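Long-range contacts in acyl-CoA thioester hydrolase HI0827 (Haemophilus influenzae Rd KW20, PDB 3BJK), which hydrolyses the thioester bond of a broad range of acyl-coenzyme A substrates, probably long-chain fatty acyl-CoAs among them, working as a hotdog-fold hexamer: residues L17-A22 and G75-C80; I53-V58 and N138-K143; N67-I72 and V114-F119; L85-S90 and R131-E136. The protein carries 1 engineered substitution. One frame throughout, in Å; residues are numbered along the deposited sequence.

Contact 1 of 4, residues L17-A22 and G75-C80; sequences LLRTLA and GDVVCC. With EDO (1,2-ethanediol), chain B.
Ala22 CB rests 4.1 Å from Val78 CG2, the methyl that chi1 of 180° sets beside its own backbone N, and Leu18 CB sits against Cys80 CB farther along. Leu18, Thr20, Val78 and Cys80 share one face of the sheet; from it Leu18 and Thr20 reach helix 35-54 at Gln41. On the other face Leu21, its CG anti to the backbone N (chi1 -166°), brings CD1 to 4.1 Å from Val77 CG2.

Between these layers the strands run antiparallel. Thr20 and Val78 bond both ways, the link from Val78 N to Thr20 O being 2.8 Å long and almost straight at 177°, while Ala22 and the Gly75-Asp76 corner close the far end. At the near end a classic beta bulge sets Leu17 and Leu18 against Cys80, whose O takes a 2.7 Å bond from Leu17 N and a weak one from Leu18 N.

The polar edge belongs to Arg19. Its extended chain passes Cys79 SG, which lies in the guanidinium plane 3.7 Å from Arg19 NE, while Val77 CG1 covers one face near the rim. Arg19 NH1 donates to O1 of the ethanediol (2.9 Å) and to Leu17 O of the second subunit. Arg19 NH2 forms a salt bridge with Glu52 of that subunit, so this buried cation is probably neutralised across the interface, and its ionic bond helps join two chains.

Contact 2 of 4, residues I53-V58 and N138-K143; sequences IAHGRV and NQELEK
Asn138 makes the polar link of this meeting between the C-terminal end of helix 35-54 and the start of helix 139-148. Its CB lies 4.0 Å from His55 NE2, and with chi1 at -169° the chain reaches on, anti to the backbone N, to place CG 3.4 Å above one face of the His55 ring, toward the rim, the amide turned 35° from the ring plane. At the tip the two polar atoms part. Asn138 OD1, modelled with less certainty, turns back to accept from Leu141 N at 2.9 Å, the N-cap bond of its own helix. Asn138 ND2 donates to Ile53 O at 2.8 Å, nearly straight (171° at hydrogen), in the amide plane and close to the C=O axis, and also bonds Pro134 O.

The side chains of Ile53 and Leu141 cross at about a right angle, CG2 of Ile53 4.0 Å from CD1 of Leu141. Glu140 CB borders the edge of the imidazole, and Glu140 OE2 forms a salt bridge with Lys101 of the second subunit. His55 ND1 is bonded to Glu52 O.

One amide thus serves a carbonyl at the last turn of one helix and an N-H in the first turn of the other, a pairing of helix ends whose dipoles would probably reinforce these bonds.

Contact 3 of 4, residues N67-I72 and V114-F119; sequences NFIKPI and VTDAVF
Val114 is the packed heart of this contact. Its chi1 of -66° puts Val114 CG2 in the crowded position between backbone N and carbonyl carbon, 3.7 Å from Ile72 CG1, the two side chains crossing at about a right angle; CG1 lies against Lys70 CB. Val114 O accepts from Ile69 N (2.7 Å) and Lys70 N (3.0 Å), both in the carbonyl plane, as the chain leaves strand 58-68. Next to it Thr115, its CG2 anti to the backbone N, sets that methyl 3.8 Å from Phe68 CD1, the side chains lying alongside each other. Phe68 and Thr115 point to the face that helix 35-54 covers, with Met39 and Met42 above them. On this side, near the bend, a water at the Phe68 ring edge donates to Lys70 O (2.8 Å) and is hydrogen-bonded to Thr115 OG1 (3.0 Å).

The opposite face is looser and polar. Asn67 and Asp116 form an antiparallel hydrogen-bonded pair, and their side chains lie side by side with amide and carboxylate planes 86° apart. Asn67 ND2 donates to the syn lone pair of Asp116 OD1 at 2.8 Å. The other oxygen has a weak, long ion pair with Lys95, and the exposed Ile69 crosses the carboxylate.

Val114 and Thr115 both face Val98 in a classic beta bulge, and Asn67 pairs antiparallel with a strand of the third subunit, so the sheet runs on between chains. A curved antiparallel sheet wrapped round a long central helix is the hallmark of the hotdog fold.

Contact 4 of 4, residues L85-S90 and R131-E136; sequences LKVGRS and RTIPRE
Strand 77-87 ends at Val87, and the chain meets 131-136, which has no regular structure, mostly beyond that end. Ser90 and Thr132 come closest, their CA atoms 5.0 Å apart, and a single backbone bond ties the segments, from Ile133 N to Arg89 O at 2.9 Å, nearly straight at hydrogen (166°) and close to the C=O axis. Thr132 CA adds a CH···O contact to the same oxygen.

Ile133 turns inward. With CG1 anti to the carbonyl carbon, its CD1 meets Val87 CG1 at 3.8 Å, the side chains crossing obliquely, and also lies 3.6 Å from Ser90 O. Arg135, bent at chi2 (-93°), slides past Val87 in the opposite direction and brings NH2 to 2.5 Å from Gly88 O, which lies at the guanidinium edge and in its plane. The Arg135 side chain also touches Leu141 and Leu145.

Arg131 points away, its guanidinium donating to Val124 O, Ala54 O and Arg57 O, which probably stabilises the cation. A single backbone bond, a small apolar patch and the close approach of Arg135 NH2 to Gly88 O thus join the segments.

In the fold
The four contacts fall into two groups at opposite ends of the chain. Contacts 1 and 3, centres about 13 Å apart, meet through Ile72, whose CG2 lies 3.8 Å from Val78 CG2 and 3.9 Å from Ala22 CB. Contacts 2 and 4, centres about 8 Å apart, are joined by Arg131. Strand 77-87 spans the gap, starting in contact 1 and ending in contact 4, about 29 Å away between centres. Contacts 1 and 2 both reach the second subunit, 2 and 3 the third, in keeping with a trimer of dimers. Active sites of hotdog thioesterases generally lie between subunits; contacts 1, 2 and 3 reach other chains, whereas no other chain of the assembly touches contact 4.

Contact 1 of 4, residues L17-A22 and G75-C80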
loop_
_atom_site.group_PDB
_atom_site.type_symbol
_atom_site.label_atom_id
_atom_site.label_comp_id
_atom_site.label_asym_id
_atom_site.label_seq_id
_atom_site.Cartn_x
_atom_site.Cartn_y
_atom_site.Cartn_z
ATOM N N LEU C 17 13.810 -18.022 -6.173
ATOM C CA LEU C 17 12.723 -17.935 -5.224
ATOM C C LEU C 17 11.609 -16.974 -5.671
ATOM O O LEU C 17 10.409 -17.292 -5.597
ATOM C CB LEU C 17 13.245 -17.457 -3.895
ATOM C CG LEU C 17 14.441 -18.219 -3.322
ATOM C CD1 LEU C 17 15.000 -17.478 -2.158
ATOM C CD2 LEU C 17 14.026 -19.649 -2.952
ATOM N N LEU C 18 12.039 -15.789 -6.116
ATOM C CA LEU C 18 11.150 -14.695 -6.395
ATOM C C LEU C 18 11.744 -13.851 -7.466
ATOM O O LEU C 18 12.954 -13.740 -7.551
ATOM C CB LEU C 18 10.985 -13.749 -5.224
ATOM C CG LEU C 18 10.243 -14.095 -3.944
ATOM C CD1 LEU C 18 10.261 -12.829 -3.081
ATOM C CD2 LEU C 18 8.848 -14.528 -4.226
ATOM N N ARG C 19 10.869 -13.238 -8.255
ATOM C CA ARG C 19 11.257 -12.325 -9.320
ATOM C C ARG C 19 10.182 -11.247 -9.483
ATOM O O ARG C 19 8.994 -11.556 -9.679
ATOM C CB ARG C 19 11.439 -13.037 -10.650
ATOM C CG ARG C 19 12.141 -12.184 -11.710
ATOM C CD ARG C 19 12.640 -13.077 -12.828
ATOM N NE ARG C 19 13.527 -12.463 -13.819
ATOM C CZ ARG C 19 13.216 -12.081 -15.050
ATOM N NH1 ARG C 19 11.979 -12.128 -15.521
ATOM N NH2 ARG C 19 14.170 -11.595 -15.831
ATOM N N THR C 20 10.624 -9.999 -9.490
ATOM C CA THR C 20 9.712 -8.870 -9.532
ATOM C C THR C 20 10.379 -7.597 -10.121
ATOM O O THR C 20 11.539 -7.603 -10.439
ATOM C CB THR C 20 9.006 -8.610 -8.180
ATOM O OG1 THR C 20 7.869 -7.799 -8.413
ATOM C CG2 THR C 20 9.852 -7.939 -7.155
ATOM N N LEU C 21 9.609 -6.531 -10.276
ATOM C CA LEU C 21 10.131 -5.259 -10.752
ATOM C C LEU C 21 10.151 -4.264 -9.584
ATOM O O LEU C 21 9.166 -4.130 -8.852
ATOM C CB LEU C 21 9.258 -4.723 -11.874
ATOM C CG LEU C 21 9.939 -3.571 -12.638
ATOM C CD1 LEU C 21 10.939 -4.121 -13.619
ATOM C CD2 LEU C 21 8.945 -2.696 -13.340
ATOM N N ALA C 22 11.252 -3.536 -9.439
ATOM C CA ALA C 22 11.336 -2.478 -8.443
ATOM C C ALA C 22 10.495 -1.260 -8.907
ATOM O O ALA C 22 10.642 -0.743 -10.028
ATOM C CB ALA C 22 12.755 -2.109 -8.166
ATOM N N GLY C 75 12.760 0.305 -11.551
ATOM C CA GLY C 75 12.808 -0.246 -12.898
ATOM C C GLY C 75 13.760 -1.436 -13.064
ATOM O O GLY C 75 13.705 -2.080 -14.111
ATOM N N ASP C 76 14.618 -1.715 -12.064
ATOM C CA ASP C 76 15.488 -2.909 -12.043
ATOM C C ASP C 76 14.577 -4.147 -11.900
ATOM O O ASP C 76 13.594 -4.109 -11.198
ATOM C CB ASP C 76 16.419 -2.922 -10.789
ATOM C CG ASP C 76 17.626 -1.994 -10.900
ATOM O OD1 ASP C 76 17.860 -1.366 -11.954
ATOM O OD2 ASP C 76 18.330 -1.883 -9.864
ATOM N N VAL C 77 14.939 -5.237 -12.556
ATOM C CA VAL C 77 14.339 -6.540 -12.298
ATOM C C VAL C 77 15.070 -7.079 -11.087
ATOM O O VAL C 77 16.299 -7.017 -11.046
ATOM C CB VAL C 77 14.491 -7.468 -13.482
ATOM C CG1 VAL C 77 14.017 -8.876 -13.127
ATOM C CG2 VAL C 77 13.759 -6.920 -14.687
ATOM N N VAL C 78 14.318 -7.562 -10.093
ATOM C CA VAL C 78 14.869 -8.029 -8.833
ATOM C C VAL C 78 14.522 -9.518 -8.621
ATOM O O VAL C 78 13.333 -9.881 -8.607
ATOM C CB VAL C 78 14.380 -7.174 -7.656
ATOM C CG1 VAL C 78 14.967 -7.667 -6.289
ATOM C CG2 VAL C 78 14.720 -5.685 -7.899
ATOM N N CYS C 79 15.567 -10.352 -8.513
ATOM C CA CYS C 79 15.467 -11.813 -8.261
ATOM C C CYS C 79 16.036 -12.168 -6.913
ATOM O O CYS C 79 17.085 -11.614 -6.543
ATOM C CB CYS C 79 16.292 -12.596 -9.269
ATOM S SG CYS C 79 15.795 -12.344 -10.940
ATOM N N CYS C 80 15.420 -13.156 -6.241
ATOM C CA CYS C 80 15.922 -13.703 -4.960
ATOM C C CYS C 80 16.216 -15.179 -5.168
ATOM O O CYS C 80 15.374 -15.892 -5.677
ATOM C CB CYS C 80 14.922 -13.536 -3.827
ATOM S SG CYS C 80 14.648 -11.814 -3.311
HETATM C C1 EDO B . 12.023 -13.726 -18.680
HETATM O O1 EDO B . 11.926 -12.310 -18.435
HETATM C C2 EDO B . 13.424 -14.307 -18.387
HETATM O O2 EDO B . 14.499 -13.494 -18.906
#

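Contact 2 of 4, residues I53-V58 and N138-K143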
loop_
_atom_site.group_PDB
_atom_site.type_symbol
_atom_site.label_atom_id
_atom_site.label_comp_id
_atom_site.label_asym_id
_atom_site.label_seq_id
_atom_site.Cartn_x
_atom_site.Cartn_y
_atom_site.Cartn_z
ATOM N N ILE C 53 10.191 -27.353 1.513
ATOM C CA ILE C 53 10.976 -28.356 2.216
ATOM C C ILE C 53 10.204 -28.919 3.415
ATOM O O ILE C 53 10.208 -30.122 3.644
ATOM C CB ILE C 53 12.351 -27.732 2.663
ATOM C CG1 ILE C 53 13.198 -27.435 1.419
ATOM C CG2 ILE C 53 13.130 -28.624 3.709
ATOM C CD1 ILE C 53 14.443 -26.721 1.744
ATOM N N ALA C 54 9.556 -28.032 4.156
ATOM C CA ALA C 54 8.822 -28.390 5.372
ATOM C C ALA C 54 7.489 -29.056 5.092
ATOM O O ALA C 54 6.896 -29.638 6.011
ATOM C CB ALA C 54 8.596 -27.118 6.237
ATOM N N HIS C 55 7.017 -28.971 3.843
ATOM C CA HIS C 55 5.719 -29.513 3.422
ATOM C C HIS C 55 4.587 -28.836 4.198
ATOM O O HIS C 55 3.648 -29.477 4.628
ATOM C CB HIS C 55 5.678 -31.044 3.558
ATOM C CG HIS C 55 6.231 -31.769 2.366
ATOM N ND1 HIS C 55 7.100 -31.176 1.467
ATOM C CD2 HIS C 55 6.058 -33.042 1.935
ATOM C CE1 HIS C 55 7.407 -32.044 0.517
ATOM N NE2 HIS C 55 6.796 -33.185 0.782
ATOM N N GLY C 56 4.706 -27.521 4.406
ATOM C CA GLY C 56 3.692 -26.783 5.118
ATOM C C GLY C 56 4.173 -25.508 5.758
ATOM O O GLY C 56 5.237 -24.989 5.398
ATOM N N ARG C 57 3.379 -25.017 6.713
ATOM C CA ARG C 57 3.586 -23.700 7.342
ATOM C C ARG C 57 4.953 -23.632 8.032
ATOM O O ARG C 57 5.445 -24.639 8.551
ATOM C CB ARG C 57 2.495 -23.406 8.387
ATOM C CG ARG C 57 1.182 -22.820 7.844
ATOM C CD ARG C 57 -0.001 -23.051 8.858
ATOM N NE ARG C 57 -1.274 -22.515 8.347
ATOM C CZ ARG C 57 -1.800 -21.308 8.629
ATOM N NH1 ARG C 57 -1.207 -20.464 9.469
ATOM N NH2 ARG C 57 -2.962 -20.940 8.077
ATOM N N VAL C 58 5.519 -22.432 8.031
ATOM C CA VAL C 58 6.755 -22.117 8.733
ATOM C C VAL C 58 6.603 -20.777 9.416
ATOM O O VAL C 58 5.690 -19.976 9.072
ATOM C CB VAL C 58 8.018 -22.031 7.809
ATOM C CG1 VAL C 58 8.289 -23.368 7.107
ATOM C CG2 VAL C 58 7.977 -20.823 6.836
ATOM N N ASN C 138 9.452 -37.082 0.859
ATOM C CA ASN C 138 9.672 -35.648 0.770
ATOM C C ASN C 138 10.755 -35.305 -0.268
ATOM O O ASN C 138 11.924 -35.155 0.064
ATOM C CB ASN C 138 9.998 -35.062 2.167
ATOM C CG ASN C 138 9.967 -33.522 2.193
ATOM O OD1 ASN C 138 10.063 -32.876 1.149
ATOM N ND2 ASN C 138 9.882 -32.935 3.402
ATOM N N GLN C 139 10.344 -35.171 -1.526
ATOM C CA GLN C 139 11.264 -34.856 -2.616
ATOM C C GLN C 139 11.958 -33.498 -2.479
ATOM O O GLN C 139 13.119 -33.335 -2.861
ATOM C CB GLN C 139 10.508 -34.850 -3.923
ATOM C CG GLN C 139 10.036 -36.202 -4.352
ATOM C CD GLN C 139 9.506 -36.171 -5.764
ATOM O OE1 GLN C 139 9.089 -35.112 -6.272
ATOM N NE2 GLN C 139 9.541 -37.308 -6.414
ATOM N N GLU C 140 11.234 -32.515 -1.969
ATOM C CA GLU C 140 11.803 -31.198 -1.819
ATOM C C GLU C 140 12.943 -31.245 -0.792
ATOM O O GLU C 140 13.994 -30.645 -1.013
ATOM C CB GLU C 140 10.711 -30.190 -1.463
ATOM C CG GLU C 140 9.661 -30.000 -2.616
ATOM C CD GLU C 140 9.956 -28.810 -3.586
ATOM O OE1 GLU C 140 11.041 -28.163 -3.477
ATOM O OE2 GLU C 140 9.073 -28.504 -4.440
ATOM N N LEU C 141 12.737 -31.976 0.304
ATOM C CA LEU C 141 13.787 -32.187 1.327
ATOM C C LEU C 141 14.951 -32.982 0.751
ATOM O O LEU C 141 16.105 -32.610 0.929
ATOM C CB LEU C 141 13.219 -32.923 2.544
ATOM C CG LEU C 141 14.166 -33.369 3.675
ATOM C CD1 LEU C 141 14.890 -32.158 4.294
ATOM C CD2 LEU C 141 13.407 -34.170 4.755
ATOM N N GLU C 142 14.620 -34.076 0.063
ATOM C CA GLU C 142 15.600 -34.918 -0.639
ATOM C C GLU C 142 16.572 -34.081 -1.493
ATOM O O GLU C 142 17.780 -34.226 -1.342
ATOM C CB GLU C 142 14.879 -35.983 -1.510
ATOM C CG GLU C 142 15.340 -37.413 -1.328
ATOM C CD GLU C 142 14.700 -38.401 -2.349
ATOM O OE1 GLU C 142 13.622 -38.111 -2.947
ATOM O OE2 GLU C 142 15.291 -39.489 -2.554
ATOM N N LYS C 143 16.041 -33.221 -2.368
ATOM C CA LYS C 143 16.843 -32.301 -3.212
ATOM C C LYS C 143 17.816 -31.369 -2.426
ATOM O O LYS C 143 18.996 -31.216 -2.784
ATOM C CB LYS C 143 15.911 -31.390 -4.038
ATOM C CG LYS C 143 15.379 -31.962 -5.340
ATOM C CD LYS C 143 14.629 -30.867 -6.161
ATOM C CE LYS C 143 14.423 -31.301 -7.653
ATOM N NZ LYS C 143 14.401 -30.098 -8.550
#

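Contact 3 of 4, residues N67-I72 and V114-F119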
loop_
_atom_site.group_PDB
_atom_site.type_symbol
_atom_site.label_atom_id
_atom_site.label_comp_id
_atom_site.label_asym_id
_atom_site.label_seq_id
_atom_site.Cartn_x
_atom_site.Cartn_y
_atom_site.Cartn_z
ATOM N N ASN C 67 23.542 -8.370 4.538
ATOM C CA ASN C 67 24.489 -7.411 3.978
ATOM C C ASN C 67 23.833 -6.692 2.830
ATOM O O ASN C 67 23.335 -7.339 1.912
ATOM C CB ASN C 67 25.769 -8.116 3.518
ATOM C CG ASN C 67 26.509 -8.747 4.652
ATOM O OD1 ASN C 67 27.175 -8.051 5.397
ATOM N ND2 ASN C 67 26.337 -10.066 4.843
ATOM N N PHE C 68 23.785 -5.353 2.905
ATOM C CA PHE C 68 23.272 -4.516 1.843
ATOM C C PHE C 68 24.467 -4.076 1.073
ATOM O O PHE C 68 25.268 -3.282 1.553
ATOM C CB PHE C 68 22.455 -3.326 2.383
ATOM C CG PHE C 68 21.269 -3.757 3.205
ATOM C CD1 PHE C 68 20.056 -4.042 2.591
ATOM C CD2 PHE C 68 21.368 -3.849 4.592
ATOM C CE1 PHE C 68 18.952 -4.500 3.344
ATOM C CE2 PHE C 68 20.251 -4.269 5.358
ATOM C CZ PHE C 68 19.085 -4.610 4.713
ATOM N N ILE C 69 24.649 -4.643 -0.113
ATOM C CA ILE C 69 25.923 -4.458 -0.853
ATOM C C ILE C 69 25.898 -3.287 -1.830
ATOM O O ILE C 69 26.825 -2.487 -1.866
ATOM C CB ILE C 69 26.332 -5.774 -1.594
ATOM C CG1 ILE C 69 26.395 -6.937 -0.593
ATOM C CG2 ILE C 69 27.641 -5.580 -2.302
ATOM C CD1 ILE C 69 26.113 -8.327 -1.175
ATOM N N LYS C 70 24.817 -3.222 -2.609
ATOM C CA LYS C 70 24.600 -2.229 -3.632
ATOM C C LYS C 70 23.153 -1.798 -3.569
ATOM O O LYS C 70 22.279 -2.590 -3.197
ATOM C CB LYS C 70 24.974 -2.788 -5.032
ATOM C CG LYS C 70 26.476 -3.185 -5.213
ATOM C CD LYS C 70 26.624 -4.345 -6.303
ATOM C CE LYS C 70 28.000 -5.210 -6.356
ATOM N NZ LYS C 70 27.830 -6.768 -6.084
ATOM N N PRO C 71 22.879 -0.544 -3.941
ATOM C CA PRO C 71 21.492 -0.111 -3.994
ATOM C C PRO C 71 20.683 -0.712 -5.160
ATOM O O PRO C 71 21.251 -1.074 -6.195
ATOM C CB PRO C 71 21.600 1.404 -4.134
ATOM C CG PRO C 71 22.902 1.662 -4.722
ATOM C CD PRO C 71 23.816 0.530 -4.316
ATOM N N ILE C 72 19.377 -0.793 -4.989
ATOM C CA ILE C 72 18.473 -1.141 -6.095
ATOM C C ILE C 72 17.791 0.091 -6.637
ATOM O O ILE C 72 17.430 0.981 -5.897
ATOM C CB ILE C 72 17.378 -2.191 -5.635
ATOM C CG1 ILE C 72 18.017 -3.476 -5.173
ATOM C CG2 ILE C 72 16.378 -2.465 -6.770
ATOM C CD1 ILE C 72 17.080 -4.458 -4.632
ATOM N N VAL C 114 23.102 -7.570 -5.123
ATOM C CA VAL C 114 22.902 -6.349 -4.349
ATOM C C VAL C 114 22.786 -6.578 -2.846
ATOM O O VAL C 114 23.121 -5.689 -2.091
ATOM C CB VAL C 114 21.657 -5.523 -4.871
ATOM C CG1 VAL C 114 21.949 -5.033 -6.240
ATOM C CG2 VAL C 114 20.366 -6.325 -4.857
ATOM N N THR C 115 22.316 -7.756 -2.431
ATOM C CA THR C 115 21.972 -8.035 -1.020
ATOM C C THR C 115 22.075 -9.541 -0.739
ATOM O O THR C 115 21.874 -10.413 -1.659
ATOM C CB THR C 115 20.479 -7.582 -0.648
ATOM O OG1 THR C 115 20.114 -6.374 -1.323
ATOM C CG2 THR C 115 20.326 -7.362 0.835
ATOM N N ASP C 116 22.473 -9.872 0.502
ATOM C CA ASP C 116 22.407 -11.256 0.952
ATOM C C ASP C 116 21.919 -11.340 2.390
ATOM O O ASP C 116 21.820 -10.340 3.081
ATOM C CB ASP C 116 23.700 -12.015 0.738
ATOM C CG ASP C 116 24.882 -11.515 1.587
ATOM O OD1 ASP C 116 24.767 -11.120 2.778
ATOM O OD2 ASP C 116 25.972 -11.557 1.026
ATOM N N ALA C 117 21.567 -12.549 2.799
ATOM C CA ALA C 117 21.143 -12.796 4.166
ATOM C C ALA C 117 21.138 -14.313 4.432
ATOM O O ALA C 117 21.016 -15.136 3.506
ATOM C CB ALA C 117 19.787 -12.206 4.384
ATOM N N VAL C 118 21.214 -14.684 5.698
ATOM C CA VAL C 118 20.971 -16.086 6.080
ATOM C C VAL C 118 19.808 -16.126 7.078
ATOM O O VAL C 118 19.931 -15.553 8.162
ATOM C CB VAL C 118 22.236 -16.690 6.705
ATOM C CG1 VAL C 118 21.946 -18.134 7.185
ATOM C CG2 VAL C 118 23.378 -16.652 5.675
ATOM N N PHE C 119 18.708 -16.766 6.657
ATOM C CA PHE C 119 17.444 -16.876 7.381
ATOM C C PHE C 119 17.372 -18.231 7.997
ATOM O O PHE C 119 17.859 -19.196 7.424
ATOM C CB PHE C 119 16.237 -16.777 6.434
ATOM C CG PHE C 119 15.868 -15.360 6.045
ATOM C CD1 PHE C 119 16.602 -14.663 5.093
ATOM C CD2 PHE C 119 14.750 -14.756 6.586
ATOM C CE1 PHE C 119 16.264 -13.361 4.784
ATOM C CE2 PHE C 119 14.414 -13.515 6.272
ATOM C CZ PHE C 119 15.165 -12.796 5.364
HETATM O O HOH W 1 21.191 -3.583 -0.784
#

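Contact 4 of 4, residues L85-S90 and R131-E136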
loop_
_atom_site.group_PDB
_atom_site.type_symbol
_atom_site.label_atom_id
_atom_site.label_comp_id
_atom_site.label_asym_id
_atom_site.label_seq_id
_atom_site.Cartn_x
_atom_site.Cartn_y
_atom_site.Cartn_z
ATOM N N LEU C 85 21.071 -24.453 3.535
ATOM C CA LEU C 85 22.345 -24.749 4.168
ATOM C C LEU C 85 22.278 -25.917 5.162
ATOM O O LEU C 85 23.264 -26.631 5.374
ATOM C CB LEU C 85 22.845 -23.493 4.904
ATOM C CG LEU C 85 23.190 -22.229 4.074
ATOM C CD1 LEU C 85 23.842 -21.119 4.923
ATOM C CD2 LEU C 85 24.115 -22.618 2.929
ATOM N N LYS C 86 21.107 -26.107 5.760
ATOM C CA LYS C 86 20.925 -26.994 6.890
ATOM C C LYS C 86 19.452 -27.199 7.199
ATOM O O LYS C 86 18.653 -26.269 7.144
ATOM C CB LYS C 86 21.642 -26.425 8.123
ATOM C CG LYS C 86 21.818 -27.394 9.220
ATOM C CD LYS C 86 22.380 -26.743 10.452
ATOM C CE LYS C 86 22.187 -27.653 11.628
ATOM N NZ LYS C 86 23.056 -28.850 11.524
ATOM N N VAL C 87 19.094 -28.436 7.505
ATOM C CA VAL C 87 17.723 -28.784 7.858
ATOM C C VAL C 87 17.775 -29.545 9.186
ATOM O O VAL C 87 18.471 -30.523 9.285
ATOM C CB VAL C 87 17.058 -29.707 6.800
ATOM C CG1 VAL C 87 15.580 -30.002 7.191
ATOM C CG2 VAL C 87 17.156 -29.095 5.410
ATOM N N GLY C 88 17.032 -29.091 10.187
ATOM C CA GLY C 88 17.011 -29.746 11.480
ATOM C C GLY C 88 15.807 -30.646 11.541
ATOM O O GLY C 88 15.189 -30.977 10.528
ATOM N N ARG C 89 15.457 -31.047 12.748
ATOM C CA ARG C 89 14.180 -31.716 12.958
ATOM C C ARG C 89 12.985 -30.825 12.529
ATOM O O ARG C 89 12.004 -31.285 11.931
ATOM C CB ARG C 89 14.133 -32.067 14.437
ATOM C CG ARG C 89 12.990 -32.890 14.926
ATOM C CD ARG C 89 13.271 -33.125 16.413
ATOM N NE ARG C 89 12.117 -33.586 17.183
ATOM C CZ ARG C 89 12.047 -33.547 18.522
ATOM N NH1 ARG C 89 13.070 -33.059 19.266
ATOM N NH2 ARG C 89 10.950 -34.014 19.129
ATOM N N SER C 90 13.085 -29.539 12.829
ATOM C CA SER C 90 12.043 -28.582 12.521
ATOM C C SER C 90 12.594 -27.324 11.834
ATOM O O SER C 90 11.857 -26.597 11.150
ATOM C CB SER C 90 11.300 -28.210 13.813
ATOM O OG SER C 90 12.187 -27.620 14.784
ATOM N N ARG C 131 6.753 -28.187 14.678
ATOM C CA ARG C 131 6.414 -29.490 14.125
ATOM C C ARG C 131 7.549 -30.091 13.333
ATOM O O ARG C 131 8.382 -29.384 12.791
ATOM C CB ARG C 131 5.133 -29.429 13.280
ATOM C CG ARG C 131 5.254 -28.609 12.045
ATOM C CD ARG C 131 4.109 -28.853 11.010
ATOM N NE ARG C 131 4.428 -28.015 9.846
ATOM C CZ ARG C 131 4.975 -28.433 8.693
ATOM N NH1 ARG C 131 5.252 -29.702 8.450
ATOM N NH2 ARG C 131 5.261 -27.548 7.762
ATOM N N THR C 132 7.541 -31.415 13.258
ATOM C CA THR C 132 8.635 -32.175 12.670
ATOM C C THR C 132 8.510 -32.194 11.164
ATOM O O THR C 132 7.480 -32.548 10.640
ATOM C CB THR C 132 8.620 -33.605 13.177
ATOM O OG1 THR C 132 8.825 -33.594 14.602
ATOM C CG2 THR C 132 9.715 -34.439 12.503
ATOM N N ILE C 133 9.573 -31.804 10.472
ATOM C CA ILE C 133 9.581 -31.860 9.017
ATOM C C ILE C 133 9.445 -33.317 8.564
ATOM O O ILE C 133 10.205 -34.162 9.026
ATOM C CB ILE C 133 10.869 -31.252 8.472
ATOM C CG1 ILE C 133 10.899 -29.740 8.803
ATOM C CG2 ILE C 133 10.962 -31.452 6.970
ATOM C CD1 ILE C 133 12.180 -29.146 8.606
ATOM N N PRO C 134 8.470 -33.612 7.669
ATOM C CA PRO C 134 8.308 -34.987 7.206
ATOM C C PRO C 134 9.504 -35.425 6.384
ATOM O O PRO C 134 9.897 -34.735 5.453
ATOM C CB PRO C 134 7.025 -34.953 6.346
ATOM C CG PRO C 134 6.855 -33.581 5.941
ATOM C CD PRO C 134 7.493 -32.713 7.027
ATOM N N ARG C 135 10.066 -36.575 6.738
ATOM C CA ARG C 135 11.292 -37.075 6.125
ATOM C C ARG C 135 11.001 -38.112 5.046
ATOM O O ARG C 135 11.775 -38.267 4.114
ATOM C CB ARG C 135 12.177 -37.696 7.198
ATOM C CG ARG C 135 12.604 -36.735 8.264
ATOM C CD ARG C 135 13.928 -36.132 7.908
ATOM N NE ARG C 135 14.100 -34.808 8.470
ATOM C CZ ARG C 135 15.222 -34.106 8.365
ATOM N NH1 ARG C 135 16.274 -34.575 7.694
ATOM N NH2 ARG C 135 15.276 -32.901 8.910
ATOM N N GLU C 136 9.885 -38.817 5.197
ATOM C CA GLU C 136 9.423 -39.823 4.239
ATOM C C GLU C 136 8.594 -39.194 3.090
ATOM O O GLU C 136 7.739 -38.334 3.318
ATOM C CB GLU C 136 8.630 -40.923 4.998
ATOM C CG GLU C 136 7.137 -40.613 5.380
ATOM C CD GLU C 136 6.888 -39.215 6.077
ATOM O OE1 GLU C 136 7.805 -38.621 6.830
ATOM O OE2 GLU C 136 5.734 -38.694 5.852
#